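Local coordinates for protein SsfX3 (Streptomyces sp. SF2575, PDB 3SKV) that probably transfers a salicylyl group onto a tetracycline intermediate, acting as a GDSL/SGNH-type acyltransferase in an antibiotic biosynthetic pathway, at residues 232-240 against 266-277; 339-348 against 359-367. The protein carries 1 engineered substitution. All coordinates share one frame; numbering follows the deposited sequence.

Interaction 1: residues 232-240 against 266-277; sequences LQPMFARLI and FPANLVGFVQII
L232 and A237 close on the phenyl ring of F273 from opposite faces. The methyl CD2 of L232 stands 3.9 Å from the ring centroid, and CB of A237 lies over the other face at 3.6 Å from the same centroid; both are CH-pi contacts within about 16° of the ring normal. The F273 ring swings out from helix 266-277, its CG being anti to N (chi1 -156°), and slots between the loop residue and the first turn of helix 234-240. Backbone atom Q233 O sits at the ring's edge, 3.4 Å from F273 CE1, and I240 CD1 adds an oblique contact. L232 divides its branches: while CD2 covers F273, CD1 reaches F266 CE1 at 3.8 Å and also packs on CB of L270. Replacing F273 with an alanine would probably open a gap between the two helices and leave L232 CD2 and A237 CB without the surface they share. Farther along, I276 lays CG2 against the backbone of A237, 3.7 Å from its carbonyl C, and I277 CG1 meets I240 CG2. No direct hydrogen bond joins the segments; instead one water donates to L232 O and to N269 O, at 2.8 Å from the former. The axes come within 8.3 Å at a crossing of -25°, consistent with the small side chain of A237 facing the other helix. Y191, V252 and L250 extend the apolar packing into the central parallel sheet. Such near-parallel helices, packed side by side against parallel strands, are characteristic of the three-layer alpha/beta/alpha architecture of the GDSL/SGNH fold.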
loop_
_atom_site.group_PDB
_atom_site.type_symbol
_atom_site.label_atom_id
_atom_site.label_comp_id
_atom_site.label_asym_id
_atom_site.label_seq_id
_atom_site.Cartn_x
_atom_site.Cartn_y
_atom_site.Cartn_z
ATOM N N LEU A 232 -13.027 -6.082 -7.122
ATOM C CA LEU A 232 -13.148 -5.453 -8.443
ATOM C C LEU A 232 -14.259 -4.442 -8.555
ATOM O O LEU A 232 -14.864 -4.313 -9.625
ATOM C CB LEU A 232 -13.199 -6.464 -9.613
ATOM C CG LEU A 232 -12.027 -7.434 -9.764
ATOM C CD1 LEU A 232 -12.415 -8.575 -10.692
ATOM C CD2 LEU A 232 -10.741 -6.699 -10.240
ATOM N N GLN A 233 -14.508 -3.699 -7.449
ATOM C CA GLN A 233 -15.475 -2.610 -7.343
ATOM C C GLN A 233 -15.176 -1.591 -8.431
ATOM O O GLN A 233 -14.060 -1.070 -8.499
ATOM C CB GLN A 233 -15.370 -1.902 -5.984
ATOM C CG GLN A 233 -15.810 -2.738 -4.800
ATOM C CD GLN A 233 -14.700 -3.489 -4.113
ATOM O OE1 GLN A 233 -13.774 -4.019 -4.737
ATOM N NE2 GLN A 233 -14.784 -3.554 -2.793
ATOM N N PRO A 234 -16.147 -1.289 -9.309
ATOM C CA PRO A 234 -15.878 -0.296 -10.387
ATOM C C PRO A 234 -15.373 1.073 -9.900
ATOM O O PRO A 234 -14.655 1.739 -10.629
ATOM C CB PRO A 234 -17.217 -0.200 -11.127
ATOM C CG PRO A 234 -17.966 -1.417 -10.751
ATOM C CD PRO A 234 -17.523 -1.818 -9.381
ATOM N N MET A 235 -15.731 1.494 -8.673
ATOM C CA MET A 235 -15.235 2.751 -8.098
ATOM C C MET A 235 -13.670 2.759 -7.959
ATOM O O MET A 235 -13.031 3.818 -8.130
ATOM C CB MET A 235 -15.924 3.078 -6.766
ATOM C CG MET A 235 -17.349 3.573 -6.910
ATOM S SD MET A 235 -17.621 5.066 -7.924
ATOM C CE MET A 235 -16.658 6.355 -6.887
ATOM N N PHE A 236 -13.072 1.585 -7.655
ATOM C CA PHE A 236 -11.617 1.466 -7.540
ATOM C C PHE A 236 -10.934 1.567 -8.895
ATOM O O PHE A 236 -9.829 2.128 -8.976
ATOM C CB PHE A 236 -11.185 0.189 -6.783
ATOM C CG PHE A 236 -11.407 0.317 -5.297
ATOM C CD1 PHE A 236 -10.804 1.346 -4.570
ATOM C CD2 PHE A 236 -12.241 -0.569 -4.623
ATOM C CE1 PHE A 236 -11.064 1.507 -3.208
ATOM C CE2 PHE A 236 -12.482 -0.416 -3.252
ATOM C CZ PHE A 236 -11.890 0.623 -2.556
ATOM N N ALA A 237 -11.566 0.984 -9.943
ATOM C CA ALA A 237 -11.092 1.052 -11.329
ATOM C C ALA A 237 -11.105 2.517 -11.801
ATOM O O ALA A 237 -10.164 2.951 -12.476
ATOM C CB ALA A 237 -11.982 0.214 -12.230
ATOM N N ARG A 238 -12.184 3.269 -11.456
ATOM C CA ARG A 238 -12.319 4.700 -11.768
ATOM C C ARG A 238 -11.223 5.507 -11.063
ATOM O O ARG A 238 -10.672 6.429 -11.649
ATOM C CB ARG A 238 -13.691 5.211 -11.364
ATOM C CG ARG A 238 -14.840 4.652 -12.229
ATOM C CD ARG A 238 -16.198 5.122 -11.725
ATOM N NE ARG A 238 -16.483 6.482 -12.169
ATOM C CZ ARG A 238 -16.373 7.579 -11.427
ATOM N NH1 ARG A 238 -16.000 7.495 -10.154
ATOM N NH2 ARG A 238 -16.652 8.766 -11.945
ATOM N N LEU A 239 -10.902 5.146 -9.804
ATOM C CA LEU A 239 -9.849 5.758 -9.012
ATOM C C LEU A 239 -8.486 5.535 -9.696
ATOM O O LEU A 239 -7.776 6.504 -9.961
ATOM C CB LEU A 239 -9.857 5.197 -7.573
ATOM C CG LEU A 239 -8.936 5.886 -6.547
ATOM C CD1 LEU A 239 -9.148 7.397 -6.536
ATOM C CD2 LEU A 239 -9.172 5.370 -5.190
ATOM N N ILE A 240 -8.155 4.282 -10.025
ATOM C CA ILE A 240 -6.923 3.933 -10.722
ATOM C C ILE A 240 -6.798 4.726 -12.026
ATOM O O ILE A 240 -5.734 5.294 -12.295
ATOM C CB ILE A 240 -6.825 2.410 -10.953
ATOM C CG1 ILE A 240 -6.708 1.659 -9.603
ATOM C CG2 ILE A 240 -5.643 2.082 -11.892
ATOM C CD1 ILE A 240 -6.923 0.161 -9.647
ATOM N N PHE A 266 -17.224 -12.696 -12.265
ATOM C CA PHE A 266 -15.788 -12.461 -12.189
ATOM C C PHE A 266 -15.098 -12.072 -13.527
ATOM O O PHE A 266 -14.488 -10.988 -13.572
ATOM C CB PHE A 266 -15.077 -13.622 -11.461
ATOM C CG PHE A 266 -13.656 -13.293 -11.103
ATOM C CD1 PHE A 266 -13.364 -12.500 -9.991
ATOM C CD2 PHE A 266 -12.604 -13.761 -11.881
ATOM C CE1 PHE A 266 -12.039 -12.180 -9.673
ATOM C CE2 PHE A 266 -11.285 -13.472 -11.545
ATOM C CZ PHE A 266 -11.009 -12.686 -10.447
ATOM N N PRO A 267 -15.179 -12.892 -14.611
ATOM C CA PRO A 267 -14.529 -12.487 -15.862
ATOM C C PRO A 267 -15.038 -11.155 -16.411
ATOM O O PRO A 267 -14.224 -10.341 -16.822
ATOM C CB PRO A 267 -14.800 -13.656 -16.820
ATOM C CG PRO A 267 -15.227 -14.772 -15.976
ATOM C CD PRO A 267 -15.873 -14.187 -14.780
ATOM N N ALA A 268 -16.362 -10.918 -16.377
ATOM C CA ALA A 268 -16.964 -9.660 -16.848
ATOM C C ALA A 268 -16.503 -8.474 -15.996
ATOM O O ALA A 268 -16.174 -7.418 -16.548
ATOM C CB ALA A 268 -18.473 -9.749 -16.820
ATOM N N ASN A 269 -16.434 -8.665 -14.657
ATOM C CA ASN A 269 -15.990 -7.612 -13.750
ATOM C C ASN A 269 -14.537 -7.253 -13.961
ATOM O O ASN A 269 -14.198 -6.071 -13.881
ATOM C CB ASN A 269 -16.275 -7.972 -12.287
ATOM C CG ASN A 269 -17.746 -8.057 -11.902
ATOM O OD1 ASN A 269 -18.107 -8.722 -10.928
ATOM N ND2 ASN A 269 -18.634 -7.385 -12.620
ATOM N N LEU A 270 -13.686 -8.255 -14.268
ATOM C CA LEU A 270 -12.254 -8.063 -14.513
ATOM C C LEU A 270 -12.006 -7.364 -15.860
ATOM O O LEU A 270 -11.234 -6.391 -15.928
ATOM C CB LEU A 270 -11.514 -9.406 -14.405
ATOM C CG LEU A 270 -9.982 -9.389 -14.493
ATOM C CD1 LEU A 270 -9.343 -8.249 -13.640
ATOM C CD2 LEU A 270 -9.401 -10.757 -14.157
ATOM N N VAL A 271 -12.697 -7.824 -16.916
ATOM C CA VAL A 271 -12.640 -7.203 -18.249
ATOM C C VAL A 271 -13.065 -5.719 -18.103
ATOM O O VAL A 271 -12.299 -4.820 -18.473
ATOM C CB VAL A 271 -13.494 -7.973 -19.280
ATOM C CG1 VAL A 271 -13.831 -7.103 -20.484
ATOM C CG2 VAL A 271 -12.806 -9.265 -19.707
ATOM N N GLY A 272 -14.224 -5.495 -17.478
ATOM C CA GLY A 272 -14.757 -4.161 -17.210
ATOM C C GLY A 272 -13.786 -3.293 -16.447
ATOM O O GLY A 272 -13.549 -2.147 -16.828
ATOM N N PHE A 273 -13.162 -3.865 -15.409
ATOM C CA PHE A 273 -12.160 -3.194 -14.567
ATOM C C PHE A 273 -10.987 -2.624 -15.369
ATOM O O PHE A 273 -10.656 -1.441 -15.222
ATOM C CB PHE A 273 -11.679 -4.136 -13.466
ATOM C CG PHE A 273 -11.114 -3.464 -12.235
ATOM C CD1 PHE A 273 -11.937 -3.144 -11.152
ATOM C CD2 PHE A 273 -9.747 -3.260 -12.104
ATOM C CE1 PHE A 273 -11.401 -2.577 -9.984
ATOM C CE2 PHE A 273 -9.216 -2.673 -10.942
ATOM C CZ PHE A 273 -10.055 -2.317 -9.898
ATOM N N VAL A 274 -10.369 -3.466 -16.238
ATOM C CA VAL A 274 -9.236 -3.085 -17.109
ATOM C C VAL A 274 -9.675 -2.016 -18.126
ATOM O O VAL A 274 -8.949 -1.038 -18.320
ATOM C CB VAL A 274 -8.632 -4.328 -17.801
ATOM C CG1 VAL A 274 -7.689 -3.958 -18.949
ATOM C CG2 VAL A 274 -7.931 -5.217 -16.791
ATOM N N GLN A 275 -10.854 -2.199 -18.773
ATOM C CA GLN A 275 -11.365 -1.263 -19.766
ATOM C C GLN A 275 -11.540 0.143 -19.244
ATOM O O GLN A 275 -11.260 1.087 -19.986
ATOM C CB GLN A 275 -12.643 -1.787 -20.415
ATOM C CG GLN A 275 -12.432 -3.059 -21.265
ATOM C CD GLN A 275 -11.168 -3.058 -22.099
ATOM O OE1 GLN A 275 -10.170 -3.684 -21.745
ATOM N NE2 GLN A 275 -11.172 -2.337 -23.201
ATOM N N ILE A 276 -12.001 0.296 -17.973
ATOM C CA ILE A 276 -12.177 1.588 -17.312
ATOM C C ILE A 276 -10.801 2.254 -17.155
ATOM O O ILE A 276 -10.658 3.437 -17.451
ATOM C CB ILE A 276 -12.918 1.451 -15.936
ATOM C CG1 ILE A 276 -14.403 1.057 -16.137
ATOM C CG2 ILE A 276 -12.777 2.754 -15.070
ATOM C CD1 ILE A 276 -15.051 0.417 -14.849
ATOM N N ILE A 277 -9.796 1.493 -16.703
ATOM C CA ILE A 277 -8.422 1.982 -16.504
ATOM C C ILE A 277 -7.833 2.473 -17.848
ATOM O O ILE A 277 -7.219 3.546 -17.903
ATOM C CB ILE A 277 -7.572 0.834 -15.894
ATOM C CG1 ILE A 277 -7.984 0.548 -14.414
ATOM C CG2 ILE A 277 -6.069 1.115 -16.056
ATOM C CD1 ILE A 277 -7.375 -0.784 -13.809
HETATM O O HOH W 1 -15.414 -4.239 -12.334
#

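Interaction 2: residues 339-348 against 359-367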
loop_
_atom_site.group_PDB
_atom_site.type_symbol
_atom_site.label_atom_id
_atom_site.label_comp_id
_atom_site.label_asym_id
_atom_site.label_seq_id
_atom_site.Cartn_x
_atom_site.Cartn_y
_atom_site.Cartn_z
ATOM N N TRP A 339 4.320 -16.280 -4.798
ATOM C CA TRP A 339 4.273 -16.860 -3.471
ATOM C C TRP A 339 3.472 -18.160 -3.524
ATOM O O TRP A 339 2.253 -18.147 -3.375
ATOM C CB TRP A 339 3.623 -15.832 -2.523
ATOM C CG TRP A 339 3.637 -16.240 -1.085
ATOM C CD1 TRP A 339 2.688 -16.958 -0.429
ATOM C CD2 TRP A 339 4.673 -15.968 -0.128
ATOM N NE1 TRP A 339 3.057 -17.146 0.885
ATOM C CE2 TRP A 339 4.260 -16.527 1.104
ATOM C CE3 TRP A 339 5.913 -15.303 -0.193
ATOM C CZ2 TRP A 339 5.029 -16.430 2.268
ATOM C CZ3 TRP A 339 6.661 -15.187 0.963
ATOM C CH2 TRP A 339 6.223 -15.755 2.175
ATOM N N GLY A 340 4.149 -19.266 -3.769
ATOM C CA GLY A 340 3.492 -20.561 -3.902
ATOM C C GLY A 340 3.520 -21.472 -2.689
ATOM O O GLY A 340 3.967 -21.062 -1.603
ATOM N N PRO A 341 3.065 -22.746 -2.892
ATOM C CA PRO A 341 3.021 -23.722 -1.786
ATOM C C PRO A 341 4.377 -24.162 -1.241
ATOM O O PRO A 341 4.458 -24.654 -0.111
ATOM C CB PRO A 341 2.259 -24.917 -2.388
ATOM C CG PRO A 341 1.640 -24.414 -3.647
ATOM C CD PRO A 341 2.529 -23.338 -4.140
ATOM N N GLU A 342 5.435 -23.990 -2.041
ATOM C CA GLU A 342 6.815 -24.325 -1.684
ATOM C C GLU A 342 7.408 -23.359 -0.629
ATOM O O GLU A 342 8.498 -23.615 -0.095
ATOM C CB GLU A 342 7.708 -24.456 -2.947
ATOM C CG GLU A 342 8.006 -23.168 -3.712
ATOM C CD GLU A 342 6.813 -22.308 -4.087
ATOM O OE1 GLU A 342 5.882 -22.817 -4.757
ATOM O OE2 GLU A 342 6.777 -21.140 -3.638
ATOM N N ARG A 343 6.686 -22.264 -0.332
ATOM C CA ARG A 343 7.079 -21.285 0.683
ATOM C C ARG A 343 6.840 -21.889 2.056
ATOM O O ARG A 343 5.693 -22.107 2.454
ATOM C CB ARG A 343 6.287 -19.966 0.500
ATOM C CG ARG A 343 7.145 -18.772 0.099
ATOM C CD ARG A 343 8.156 -19.105 -0.987
ATOM N NE ARG A 343 8.080 -18.171 -2.102
ATOM C CZ ARG A 343 9.137 -17.717 -2.763
ATOM N NH1 ARG A 343 10.360 -18.120 -2.433
ATOM N NH2 ARG A 343 8.983 -16.857 -3.761
ATOM N N GLY A 344 7.933 -22.168 2.753
ATOM C CA GLY A 344 7.907 -22.792 4.073
ATOM C C GLY A 344 7.426 -21.940 5.223
ATOM O O GLY A 344 7.312 -20.722 5.108
ATOM N N MET A 345 7.209 -22.588 6.370
ATOM C CA MET A 345 6.781 -21.942 7.610
ATOM C C MET A 345 7.771 -20.893 8.114
ATOM O O MET A 345 7.362 -19.949 8.793
ATOM C CB MET A 345 6.509 -22.986 8.702
ATOM C CG MET A 345 5.437 -22.539 9.677
ATOM S SD MET A 345 3.825 -22.351 8.860
ATOM C CE MET A 345 2.987 -23.872 9.478
ATOM N N GLU A 346 9.063 -21.054 7.763
ATOM C CA GLU A 346 10.139 -20.118 8.118
ATOM C C GLU A 346 9.872 -18.678 7.606
ATOM O O GLU A 346 10.412 -17.726 8.164
ATOM C CB GLU A 346 11.517 -20.637 7.650
ATOM C CG GLU A 346 11.690 -20.784 6.138
ATOM C CD GLU A 346 13.073 -21.174 5.625
ATOM O OE1 GLU A 346 13.632 -22.208 6.070
ATOM O OE2 GLU A 346 13.570 -20.458 4.723
ATOM N N LEU A 347 9.015 -18.539 6.568
ATOM C CA LEU A 347 8.652 -17.269 5.961
ATOM C C LEU A 347 7.294 -16.736 6.435
ATOM O O LEU A 347 6.892 -15.647 6.024
ATOM C CB LEU A 347 8.713 -17.351 4.437
ATOM C CG LEU A 347 10.044 -17.880 3.823
ATOM C CD1 LEU A 347 9.905 -18.075 2.313
ATOM C CD2 LEU A 347 11.252 -16.968 4.154
ATOM N N TYR A 348 6.624 -17.451 7.352
ATOM C CA TYR A 348 5.352 -16.984 7.897
ATOM C C TYR A 348 5.466 -16.496 9.320
ATOM O O TYR A 348 6.212 -17.067 10.122
ATOM C CB TYR A 348 4.259 -18.049 7.801
ATOM C CG TYR A 348 3.675 -18.192 6.425
ATOM C CD1 TYR A 348 2.600 -17.404 6.015
ATOM C CD2 TYR A 348 4.172 -19.135 5.531
ATOM C CE1 TYR A 348 1.998 -17.590 4.771
ATOM C CE2 TYR A 348 3.594 -19.314 4.272
ATOM C CZ TYR A 348 2.485 -18.565 3.910
ATOM O OH TYR A 348 1.933 -18.730 2.661
ATOM N N PRO A 359 3.355 -13.046 5.762
ATOM C CA PRO A 359 4.816 -13.251 5.775
ATOM C C PRO A 359 5.448 -12.508 6.966
ATOM O O PRO A 359 4.909 -11.502 7.432
ATOM C CB PRO A 359 5.288 -12.608 4.467
ATOM C CG PRO A 359 4.052 -12.312 3.674
ATOM C CD PRO A 359 2.961 -12.122 4.674
ATOM N N ASN A 360 6.576 -13.022 7.472
ATOM C CA ASN A 360 7.306 -12.383 8.556
ATOM C C ASN A 360 8.261 -11.326 7.915
ATOM O O ASN A 360 8.164 -11.082 6.703
ATOM C CB ASN A 360 8.045 -13.414 9.424
ATOM C CG ASN A 360 8.881 -14.391 8.668
ATOM O OD1 ASN A 360 9.519 -14.085 7.641
ATOM N ND2 ASN A 360 8.941 -15.583 9.213
ATOM N N ALA A 361 9.157 -10.692 8.708
ATOM C CA ALA A 361 10.066 -9.683 8.165
ATOM C C ALA A 361 10.900 -10.234 6.956
ATOM O O ALA A 361 10.923 -9.583 5.912
ATOM C CB ALA A 361 10.965 -9.135 9.260
ATOM N N VAL A 362 11.492 -11.467 7.056
ATOM C CA VAL A 362 12.248 -12.086 5.961
ATOM C C VAL A 362 11.288 -12.403 4.791
ATOM O O VAL A 362 11.619 -12.099 3.635
ATOM C CB VAL A 362 13.103 -13.289 6.427
ATOM C CG1 VAL A 362 13.584 -14.156 5.262
ATOM C CG2 VAL A 362 14.290 -12.813 7.239
ATOM N N GLY A 363 10.092 -12.928 5.121
ATOM C CA GLY A 363 9.037 -13.231 4.158
ATOM C C GLY A 363 8.656 -12.054 3.267
ATOM O O GLY A 363 8.467 -12.233 2.050
ATOM N N HIS A 364 8.568 -10.831 3.866
ATOM C CA HIS A 364 8.283 -9.578 3.149
ATOM C C HIS A 364 9.433 -9.246 2.162
ATOM O O HIS A 364 9.165 -8.788 1.053
ATOM C CB HIS A 364 8.022 -8.410 4.116
ATOM C CG HIS A 364 6.610 -8.347 4.610
ATOM N ND1 HIS A 364 5.620 -7.669 3.899
ATOM C CD2 HIS A 364 6.059 -8.878 5.726
ATOM C CE1 HIS A 364 4.511 -7.829 4.592
ATOM N NE2 HIS A 364 4.730 -8.541 5.707
ATOM N N GLU A 365 10.696 -9.573 2.527
ATOM C CA GLU A 365 11.854 -9.344 1.642
ATOM C C GLU A 365 11.836 -10.299 0.469
ATOM O O GLU A 365 12.083 -9.865 -0.647
ATOM C CB GLU A 365 13.181 -9.439 2.384
ATOM C CG GLU A 365 13.471 -8.228 3.234
ATOM C CD GLU A 365 14.703 -8.384 4.096
ATOM O OE1 GLU A 365 15.818 -8.143 3.579
ATOM O OE2 GLU A 365 14.560 -8.742 5.288
ATOM N N ILE A 366 11.529 -11.586 0.715
ATOM C CA ILE A 366 11.434 -12.636 -0.301
ATOM C C ILE A 366 10.313 -12.316 -1.302
ATOM O O ILE A 366 10.540 -12.382 -2.515
ATOM C CB ILE A 366 11.284 -14.043 0.362
ATOM C CG1 ILE A 366 12.456 -14.391 1.319
ATOM C CG2 ILE A 366 11.016 -15.156 -0.667
ATOM C CD1 ILE A 366 13.809 -14.335 0.760
ATOM N N PHE A 367 9.111 -11.969 -0.782
ATOM C CA PHE A 367 7.935 -11.598 -1.576
ATOM C C PHE A 367 8.290 -10.455 -2.556
ATOM O O PHE A 367 7.962 -10.536 -3.752
ATOM C CB PHE A 367 6.764 -11.179 -0.652
ATOM C CG PHE A 367 5.408 -11.174 -1.329
ATOM C CD1 PHE A 367 5.047 -10.157 -2.201
ATOM C CD2 PHE A 367 4.502 -12.208 -1.121
ATOM C CE1 PHE A 367 3.807 -10.178 -2.861
ATOM C CE2 PHE A 367 3.249 -12.210 -1.753
ATOM C CZ PHE A 367 2.911 -11.204 -2.625
#
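The indole of W339 meets F367 obliquely, its CE3 coming 3.5 Å from F367 CD2 with the ring planes at 37°. CG of R343 covers one face of the indole, and L347 O lies at its edge. The phenol of Y348 carries W339 CZ2 over one face, while its hydroxyl lies near the indole plane and accepts from W339 NE1 at 2.6 Å, a bond that fixes how the indole is turned. I366 CG2 rests over one face of the R343 guanidinium, 3.5 Å from NH1; the other amino group, NH2, bonds to V338 O.

N360 joins the two backbones. Its CG lies between the backbone N and the carbonyl carbon (chi1 50°), turning the amide back over the helix start, where OD1 caps the helix by accepting from G363 N at 2.8 Å; ND2 gives a nearly straight bond to E346 O at 2.8 Å and a weak one to Y348 O. N360 N donates to L347 O at 3.0 Å, beside the single beta bridge of Y348 with P359. L347 CD2 packs against both V362 CG1 and I366 CG1, and G363, lacking a side chain, lets L347 O come close.

The contact thus holds the loop following helix 335-338 against the first turns of helix 361-377, with V338 of the former helix touching F367 and W208 meeting that ring from helix 208-216.

How the interactions relate
Interaction 1 comes first along the chain, and both contacts lie within the GDSL-like acylhydrolase region. Their centres are 30 Å apart and their nearest atoms about 16 Å, so the two do not meet. Interaction 1 joins helices 234-242 and 266-278 beside strands 187-192 and 247-252 of the parallel sheet. Interaction 2 instead fastens the loop following helix 335-338 to the start of helix 361-377, after the last strand of that sheet, 330-333. One contact is therefore helix packing in the sheet-covering layer, the other the ordering of a late loop, at separate places in the same GDSL/SGNH-type domain.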